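Local coordinates for protein interferon alpha/beta receptor 1 (Mus musculus, PDB 3WCY) that pairs with IFNAR2 to form the cell-surface receptor for type I interferons, whose binding switches on JAK-STAT signalling, at residues G215-L220 with H265-Q270; I95-A100 with N128-E133. All coordinates share one frame; numbering follows the deposited sequence.

Contact 1 of 2, residues G215-L220 with H265-Q270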
ATOM      1  N   GLY A 215      17.894  15.038  -5.027  1.00148.65           N
ATOM      2  CA  GLY A 215      17.953  14.790  -3.591  1.00147.11           C
ATOM      3  C   GLY A 215      17.029  15.669  -2.772  1.00150.35           C
ATOM      4  O   GLY A 215      15.907  15.262  -2.456  1.00148.74           O
ATOM      5  N   LYS A 216      17.507  16.883  -2.410  1.00147.63           N
ATOM      6  CA  LYS A 216      16.764  17.861  -1.604  1.00147.19           C
ATOM      7  C   LYS A 216      15.861  18.789  -2.430  1.00150.82           C
ATOM      8  O   LYS A 216      15.026  19.496  -1.857  1.00150.61           O
ATOM      9  CB  LYS A 216      17.710  18.662  -0.695  1.00150.58           C
ATOM     10  CG  LYS A 216      17.194  18.785   0.733  1.00161.28           C
ATOM     11  CD  LYS A 216      18.328  19.003   1.725  1.00169.67           C
ATOM     12  CE  LYS A 216      17.945  18.621   3.138  1.00177.27           C
ATOM     13  NZ  LYS A 216      17.919  17.145   3.335  1.00182.44           N
ATOM     14  N   SER A 217      16.017  18.773  -3.769  1.00146.98           N
ATOM     15  CA  SER A 217      15.220  19.565  -4.706  1.00147.28           C
ATOM     16  C   SER A 217      14.559  18.652  -5.739  1.00148.84           C
ATOM     17  O   SER A 217      15.169  17.676  -6.179  1.00147.95           O
ATOM     18  CB  SER A 217      16.090  20.610  -5.400  1.00152.96           C
ATOM     19  OG  SER A 217      15.335  21.438  -6.269  1.00162.25           O
ATOM     20  N   TYR A 218      13.312  18.966  -6.123  1.00144.32           N
ATOM     21  CA  TYR A 218      12.563  18.182  -7.107  1.00143.01           C
ATOM     22  C   TYR A 218      12.298  18.996  -8.367  1.00147.60           C
ATOM     23  O   TYR A 218      11.961  20.177  -8.274  1.00147.96           O
ATOM     24  CB  TYR A 218      11.208  17.716  -6.545  1.00142.47           C
ATOM     25  CG  TYR A 218      11.253  16.971  -5.230  1.00142.13           C
ATOM     26  CD1 TYR A 218      11.013  17.629  -4.027  1.00143.91           C
ATOM     27  CD2 TYR A 218      11.423  15.591  -5.193  1.00141.35           C
ATOM     28  CE1 TYR A 218      11.012  16.942  -2.815  1.00143.29           C
ATOM     29  CE2 TYR A 218      11.427  14.894  -3.987  1.00140.81           C
ATOM     30  CZ  TYR A 218      11.217  15.573  -2.798  1.00147.79           C
ATOM     31  OH  TYR A 218      11.207  14.897  -1.601  1.00146.51           O
ATOM     32  N   VAL A 219      12.402  18.354  -9.537  1.00144.36           N
ATOM     33  CA  VAL A 219      12.110  18.991 -10.822  1.00145.91           C
ATOM     34  C   VAL A 219      10.908  18.279 -11.439  1.00149.20           C
ATOM     35  O   VAL A 219      10.948  17.064 -11.655  1.00147.32           O
ATOM     36  CB  VAL A 219      13.339  19.078 -11.776  1.00151.36           C
ATOM     37  CG1 VAL A 219      12.941  19.573 -13.167  1.00152.78           C
ATOM     38  CG2 VAL A 219      14.427  19.973 -11.189  1.00152.42           C
ATOM     39  N   LEU A 220       9.827  19.040 -11.678  1.00146.97           N
ATOM     40  CA  LEU A 220       8.581  18.556 -12.267  1.00146.49           C
ATOM     41  C   LEU A 220       8.525  18.978 -13.742  1.00153.08           C
ATOM     42  O   LEU A 220       8.296  20.154 -14.050  1.00154.32           O
ATOM     43  CB  LEU A 220       7.372  19.090 -11.467  1.00145.85           C
ATOM     44  CG  LEU A 220       5.986  18.563 -11.847  1.00149.42           C
ATOM     45  CD1 LEU A 220       5.566  17.450 -10.935  1.00147.31           C
ATOM     46  CD2 LEU A 220       4.951  19.660 -11.760  1.00152.69           C
ATOM     47  N   HIS A 265       8.627  24.063 -16.443  1.00140.76           N
ATOM     48  CA  HIS A 265       9.692  23.771 -15.492  1.00139.60           C
ATOM     49  C   HIS A 265       9.190  24.209 -14.112  1.00140.50           C
ATOM     50  O   HIS A 265       8.871  25.387 -13.910  1.00141.68           O
ATOM     51  CB  HIS A 265      10.992  24.501 -15.898  1.00142.94           C
ATOM     52  CG  HIS A 265      12.174  24.225 -15.015  1.00146.02           C
ATOM     53  ND1 HIS A 265      12.567  22.930 -14.705  1.00146.11           N
ATOM     54  CD2 HIS A 265      13.043  25.091 -14.443  1.00149.06           C
ATOM     55  CE1 HIS A 265      13.638  23.054 -13.937  1.00145.62           C
ATOM     56  NE2 HIS A 265      13.962  24.336 -13.752  1.00147.70           N
ATOM     57  N   CYS A 266       9.061  23.237 -13.193  1.00132.49           N
ATOM     58  CA  CYS A 266       8.550  23.412 -11.832  1.00129.80           C
ATOM     59  C   CYS A 266       9.573  22.856 -10.823  1.00130.11           C
ATOM     60  O   CYS A 266       9.946  21.684 -10.908  1.00128.25           O
ATOM     61  CB  CYS A 266       7.182  22.732 -11.714  1.00128.11           C
ATOM     62  SG  CYS A 266       6.484  22.676 -10.037  1.00130.07           S
ATOM     63  N   VAL A 267      10.062  23.714  -9.905  1.00125.71           N
ATOM     64  CA  VAL A 267      11.045  23.334  -8.877  1.00124.05           C
ATOM     65  C   VAL A 267      10.486  23.576  -7.464  1.00125.27           C
ATOM     66  O   VAL A 267      10.051  24.684  -7.160  1.00126.22           O
ATOM     67  CB  VAL A 267      12.445  23.993  -9.105  1.00129.79           C
ATOM     68  CG1 VAL A 267      13.387  23.770  -7.919  1.00128.76           C
ATOM     69  CG2 VAL A 267      13.092  23.487 -10.390  1.00130.36           C
ATOM     70  N   PHE A 268      10.515  22.536  -6.610  1.00118.19           N
ATOM     71  CA  PHE A 268      10.042  22.588  -5.222  1.00116.12           C
ATOM     72  C   PHE A 268      10.975  21.828  -4.264  1.00116.76           C
ATOM     73  O   PHE A 268      11.553  20.813  -4.656  1.00115.08           O
ATOM     74  CB  PHE A 268       8.577  22.110  -5.114  1.00116.48           C
ATOM     75  CG  PHE A 268       8.228  20.802  -5.793  1.00116.34           C
ATOM     76  CD1 PHE A 268       8.153  19.621  -5.067  1.00117.12           C
ATOM     77  CD2 PHE A 268       7.921  20.762  -7.149  1.00118.94           C
ATOM     78  CE1 PHE A 268       7.802  18.418  -5.688  1.00116.54           C
ATOM     79  CE2 PHE A 268       7.583  19.555  -7.772  1.00120.25           C
ATOM     80  CZ  PHE A 268       7.532  18.391  -7.037  1.00116.23           C
ATOM     81  N   SER A 269      11.146  22.336  -3.024  1.00112.60           N
ATOM     82  CA  SER A 269      12.026  21.715  -2.020  1.00111.15           C
ATOM     83  C   SER A 269      11.300  20.827  -0.996  1.00111.34           C
ATOM     84  O   SER A 269      10.106  21.008  -0.750  1.00110.21           O
ATOM     85  CB  SER A 269      12.899  22.759  -1.323  1.00116.74           C
ATOM     86  OG  SER A 269      12.276  23.340  -0.187  1.00126.63           O
ATOM     87  N   GLN A 270      12.056  19.893  -0.380  1.00105.78           N
ATOM     88  CA  GLN A 270      11.615  18.907   0.618  1.00103.31           C
ATOM     89  C   GLN A 270      10.942  19.488   1.883  1.00105.94           C
ATOM     90  O   GLN A 270      10.269  18.744   2.604  1.00104.33           O
ATOM     91  CB  GLN A 270      12.781  17.979   1.016  1.00103.96           C
ATOM     92  CG  GLN A 270      13.300  17.081  -0.109  1.00121.95           C
ATOM     93  CD  GLN A 270      14.245  15.990   0.356  1.00145.40           C
ATOM     94  OE1 GLN A 270      15.068  16.170   1.265  1.00143.56           O
ATOM     95  NE2 GLN A 270      14.179  14.839  -0.300  1.00135.06           N
TER
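The hydroxyl of Tyr218 has two polar partners: Gln270 NE2 donates to Tyr218 OH at 3.2 Å, and Ser301 OG makes a weak hydrogen bond to the same oxygen. Tyr218 OH lies 21° out of the Gln270 amide plane, and the glutamine chain crosses the tyrosine at about a right angle. Gln270 CG lies 3.4 Å from Tyr218 OH, while Gln270 OE1 lies 3.4 Å from Lys216 CG.

Behind this polar end the two strands run antiparallel. Tyr218 and Phe268 form a hydrogen-bonded pair, with Tyr218 N to Phe268 O at 2.9 Å and the return bond from Phe268 N to Tyr218 O. Further on, the bond from Leu220 N to Cys266 O, 2.8 Å, is almost straight at 177°. Between these pairs, Val219 and Val267 form a non-hydrogen-bonded pair, and their CG2 methyls meet at 3.8 Å; the Val219 backbone bonds instead to Asp212 of strand 210-213. The imidazole of His265 turns its edge to Val219 CG1.

Tyr218, Leu220, Cys266 and Phe268 all send their side chains to the same face. Tyr218 CB sits over one face of the Phe268 ring, 3.8 Å from its centroid in a CH-pi contact. The two rings are near parallel, 25° apart, but slid so far that they barely overlap. Leu220 CB approaches the same phenylalanine in plane, at its CE2 edge.

This is one sheet of a fibronectin type III sandwich: strand 217-221 is central, between 210-213 and 266-269. Cys266 is disulfide-bonded to Cys258, and the buried face packs on strand 277-281 of the opposing sheet, where Phe278 meets the Tyr218 ring edge-to-face.

Contact 2 of 2, residues I95-A100 with N128-E133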
ATOM      1  N   ILE A  95     -16.606 -16.193  17.983  1.00131.37           N
ATOM      2  CA  ILE A  95     -15.911 -14.933  17.722  1.00127.91           C
ATOM      3  C   ILE A  95     -16.653 -14.286  16.528  1.00128.51           C
ATOM      4  O   ILE A  95     -16.647 -14.869  15.438  1.00128.28           O
ATOM      5  CB  ILE A  95     -14.390 -15.134  17.452  1.00129.69           C
ATOM      6  CG1 ILE A  95     -13.679 -15.808  18.642  1.00130.94           C
ATOM      7  CG2 ILE A  95     -13.709 -13.812  17.097  1.00128.20           C
ATOM      8  CD1 ILE A  95     -13.266 -17.241  18.372  1.00138.93           C
ATOM      9  N   PRO A  96     -17.318 -13.115  16.713  1.00122.16           N
ATOM     10  CA  PRO A  96     -18.097 -12.521  15.604  1.00120.45           C
ATOM     11  C   PRO A  96     -17.369 -12.198  14.293  1.00120.14           C
ATOM     12  O   PRO A  96     -18.017 -12.157  13.250  1.00119.81           O
ATOM     13  CB  PRO A  96     -18.747 -11.283  16.236  1.00122.08           C
ATOM     14  CG  PRO A  96     -17.960 -11.004  17.465  1.00126.52           C
ATOM     15  CD  PRO A  96     -17.462 -12.324  17.953  1.00123.45           C
ATOM     16  N   PHE A  97     -16.043 -12.002  14.338  1.00113.66           N
ATOM     17  CA  PHE A  97     -15.190 -11.669  13.190  1.00111.07           C
ATOM     18  C   PHE A  97     -15.122 -12.745  12.082  1.00113.91           C
ATOM     19  O   PHE A  97     -14.757 -12.422  10.951  1.00111.85           O
ATOM     20  CB  PHE A  97     -13.787 -11.250  13.681  1.00111.63           C
ATOM     21  CG  PHE A  97     -12.787 -10.812  12.634  1.00111.46           C
ATOM     22  CD1 PHE A  97     -13.075  -9.763  11.766  1.00113.33           C
ATOM     23  CD2 PHE A  97     -11.541 -11.419  12.545  1.00112.89           C
ATOM     24  CE1 PHE A  97     -12.148  -9.358  10.803  1.00112.69           C
ATOM     25  CE2 PHE A  97     -10.607 -10.994  11.597  1.00114.11           C
ATOM     26  CZ  PHE A  97     -10.919  -9.971  10.730  1.00111.14           C
ATOM     27  N   TYR A  98     -15.483 -14.003  12.390  1.00112.11           N
ATOM     28  CA  TYR A  98     -15.465 -15.084  11.400  1.00112.83           C
ATOM     29  C   TYR A  98     -16.821 -15.262  10.686  1.00117.23           C
ATOM     30  O   TYR A  98     -16.850 -15.602   9.502  1.00116.62           O
ATOM     31  CB  TYR A  98     -15.014 -16.418  12.031  1.00115.85           C
ATOM     32  CG  TYR A  98     -13.618 -16.423  12.620  1.00117.25           C
ATOM     33  CD1 TYR A  98     -12.493 -16.358  11.801  1.00118.13           C
ATOM     34  CD2 TYR A  98     -13.418 -16.600  13.986  1.00118.93           C
ATOM     35  CE1 TYR A  98     -11.204 -16.392  12.335  1.00118.56           C
ATOM     36  CE2 TYR A  98     -12.133 -16.657  14.530  1.00119.34           C
ATOM     37  CZ  TYR A  98     -11.028 -16.552  13.700  1.00126.20           C
ATOM     38  OH  TYR A  98      -9.758 -16.600  14.229  1.00126.82           O
ATOM     39  N   THR A  99     -17.932 -15.041  11.405  1.00114.64           N
ATOM     40  CA  THR A  99     -19.288 -15.196  10.865  1.00115.74           C
ATOM     41  C   THR A  99     -19.862 -13.930  10.215  1.00117.65           C
ATOM     42  O   THR A  99     -20.892 -14.013   9.534  1.00117.90           O
ATOM     43  CB  THR A  99     -20.244 -15.785  11.922  1.00129.41           C
ATOM     44  OG1 THR A  99     -20.143 -15.034  13.136  1.00129.39           O
ATOM     45  CG2 THR A  99     -19.994 -17.267  12.186  1.00130.55           C
ATOM     46  N   ALA A 100     -19.211 -12.767  10.425  1.00112.04           N
ATOM     47  CA  ALA A 100     -19.667 -11.477   9.889  1.00110.30           C
ATOM     48  C   ALA A 100     -19.446 -11.315   8.385  1.00111.52           C
ATOM     49  O   ALA A 100     -18.356 -11.593   7.879  1.00110.74           O
ATOM     50  CB  ALA A 100     -19.019 -10.328  10.642  1.00109.75           C
ATOM     51  N   ASN A 128     -17.350  -0.929  14.156  1.00110.74           N
ATOM     52  CA  ASN A 128     -16.267  -1.640  14.836  1.00109.52           C
ATOM     53  C   ASN A 128     -15.768  -2.908  14.153  1.00110.23           C
ATOM     54  O   ASN A 128     -14.578  -3.221  14.265  1.00110.15           O
ATOM     55  CB  ASN A 128     -16.568  -1.868  16.316  1.00112.52           C
ATOM     56  CG  ASN A 128     -15.607  -1.117  17.216  1.00143.63           C
ATOM     57  OD1 ASN A 128     -14.392  -1.365  17.229  1.00138.18           O
ATOM     58  ND2 ASN A 128     -16.120  -0.156  17.963  1.00138.41           N
ATOM     59  N   MET A 129     -16.659  -3.630  13.451  1.00103.89           N
ATOM     60  CA  MET A 129     -16.336  -4.868  12.739  1.00102.32           C
ATOM     61  C   MET A 129     -15.189  -4.692  11.736  1.00104.26           C
ATOM     62  O   MET A 129     -14.320  -5.562  11.649  1.00104.42           O
ATOM     63  CB  MET A 129     -17.585  -5.428  12.037  1.00104.98           C
ATOM     64  CG  MET A 129     -17.447  -6.877  11.584  1.00108.43           C
ATOM     65  SD  MET A 129     -17.157  -8.057  12.927  1.00113.21           S
ATOM     66  CE  MET A 129     -18.752  -8.076  13.719  1.00111.64           C
ATOM     67  N   TRP A 130     -15.174  -3.567  11.006  1.00 98.48           N
ATOM     68  CA  TRP A 130     -14.152  -3.305   9.992  1.00 96.52           C
ATOM     69  C   TRP A 130     -13.203  -2.143  10.325  1.00 97.61           C
ATOM     70  O   TRP A 130     -12.263  -1.881   9.568  1.00 96.44           O
ATOM     71  CB  TRP A 130     -14.801  -3.174   8.607  1.00 95.20           C
ATOM     72  CG  TRP A 130     -15.803  -4.258   8.337  1.00 97.30           C
ATOM     73  CD1 TRP A 130     -17.160  -4.131   8.332  1.00101.00           C
ATOM     74  CD2 TRP A 130     -15.529  -5.659   8.179  1.00 97.69           C
ATOM     75  NE1 TRP A 130     -17.748  -5.355   8.110  1.00101.41           N
ATOM     76  CE2 TRP A 130     -16.772  -6.313   8.027  1.00102.57           C
ATOM     77  CE3 TRP A 130     -14.351  -6.425   8.130  1.00 98.67           C
ATOM     78  CZ2 TRP A 130     -16.872  -7.693   7.831  1.00102.69           C
ATOM     79  CZ3 TRP A 130     -14.452  -7.793   7.927  1.00101.02           C
ATOM     80  CH2 TRP A 130     -15.700  -8.411   7.773  1.00102.77           C
ATOM     81  N   ALA A 131     -13.407  -1.510  11.502  1.00 92.64           N
ATOM     82  CA  ALA A 131     -12.625  -0.400  12.048  1.00 91.32           C
ATOM     83  C   ALA A 131     -11.110  -0.650  12.056  1.00 94.70           C
ATOM     84  O   ALA A 131     -10.342   0.314  12.120  1.00 95.16           O
ATOM     85  CB  ALA A 131     -13.104  -0.079  13.452  1.00 92.87           C
ATOM     86  N   LEU A 132     -10.685  -1.932  12.000  1.00 89.51           N
ATOM     87  CA  LEU A 132      -9.281  -2.335  11.963  1.00 87.86           C
ATOM     88  C   LEU A 132      -8.936  -3.127  10.702  1.00 90.23           C
ATOM     89  O   LEU A 132      -7.790  -3.550  10.547  1.00 89.17           O
ATOM     90  CB  LEU A 132      -8.901  -3.132  13.213  1.00 88.62           C
ATOM     91  CG  LEU A 132      -9.090  -2.451  14.564  1.00 94.20           C
ATOM     92  CD1 LEU A 132      -8.750  -3.415  15.699  1.00 95.20           C
ATOM     93  CD2 LEU A 132      -8.278  -1.150  14.664  1.00 95.42           C
ATOM     94  N   GLU A 133      -9.918  -3.318   9.796  1.00 86.52           N
ATOM     95  CA  GLU A 133      -9.722  -4.035   8.532  1.00 85.57           C
ATOM     96  C   GLU A 133      -9.647  -3.119   7.315  1.00 88.38           C
ATOM     97  O   GLU A 133      -9.153  -3.547   6.269  1.00 87.58           O
ATOM     98  CB  GLU A 133     -10.762  -5.142   8.345  1.00 87.74           C
ATOM     99  CG  GLU A 133     -10.356  -6.462   8.977  1.00 96.75           C
ATOM    100  CD  GLU A 133     -10.292  -6.475  10.490  1.00112.79           C
ATOM    101  OE1 GLU A 133      -9.395  -7.159  11.033  1.00100.42           O
ATOM    102  OE2 GLU A 133     -11.128  -5.801  11.136  1.00106.57           O
TER
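Phe97 holds its CG anti to the backbone nitrogen (chi1 -177°), while Glu133 bends at chi2 (68°), and the two side chains meet tip to tip. The contact joins a short, weakly bonded helix, 96-99, probably at the junction of the first two fibronectin type III domains, to a loop between strands 116-121 and 138-145 of the second. Phe97 CZ lies 3.2 Å from Glu133 OE1, with ring and carboxylate planes 43° apart.

That oxygen also takes a hydrogen bond with the hydroxyl of Tyr70, whose ring stands edge-to-face to Phe97, and a basic side chain of the other protein chain makes a long, weak ion pair with it. An alanine at Glu133 would probably leave the Tyr70 hydroxyl without this acceptor and open a gap beside the tip of the Phe97 ring.

Met129 packs against the helix side. Met129 SD lies 3.7 Å from Ala100 CB, and Met129 CE 4.1 Å from Pro96 CB; Tyr18 of strand 17-19 touches both Pro96 and Met129. On the loop side, Met129 CG lies over one face of the Trp130 ring system. Trp130 CZ3 then reaches Phe97 CE1 at 4.0 Å, while Ala100 O, hydrogen-bonded to Lys185 NZ, sits at the edge of the indole, 4.1 Å from Trp130 CH2.

How the contacts relate
Contact 2 comes first along the chain and is complete before contact 1 begins, so the two are in series. Their centres lie 44 Å apart and their nearest atoms about 29 Å, and they share no strand or sheet. The pair 95-100 and 128-133 is probably part of the junction between the first and second fibronectin type III domains. The pair 215-220 and 265-270 is instead an intradomain strand pairing in the third, touched by no other chain of the assembly. Contact 2 thus lies beside the other protein chain, whereas contact 1 builds a sheet of a domain through two segments which that chain does not touch.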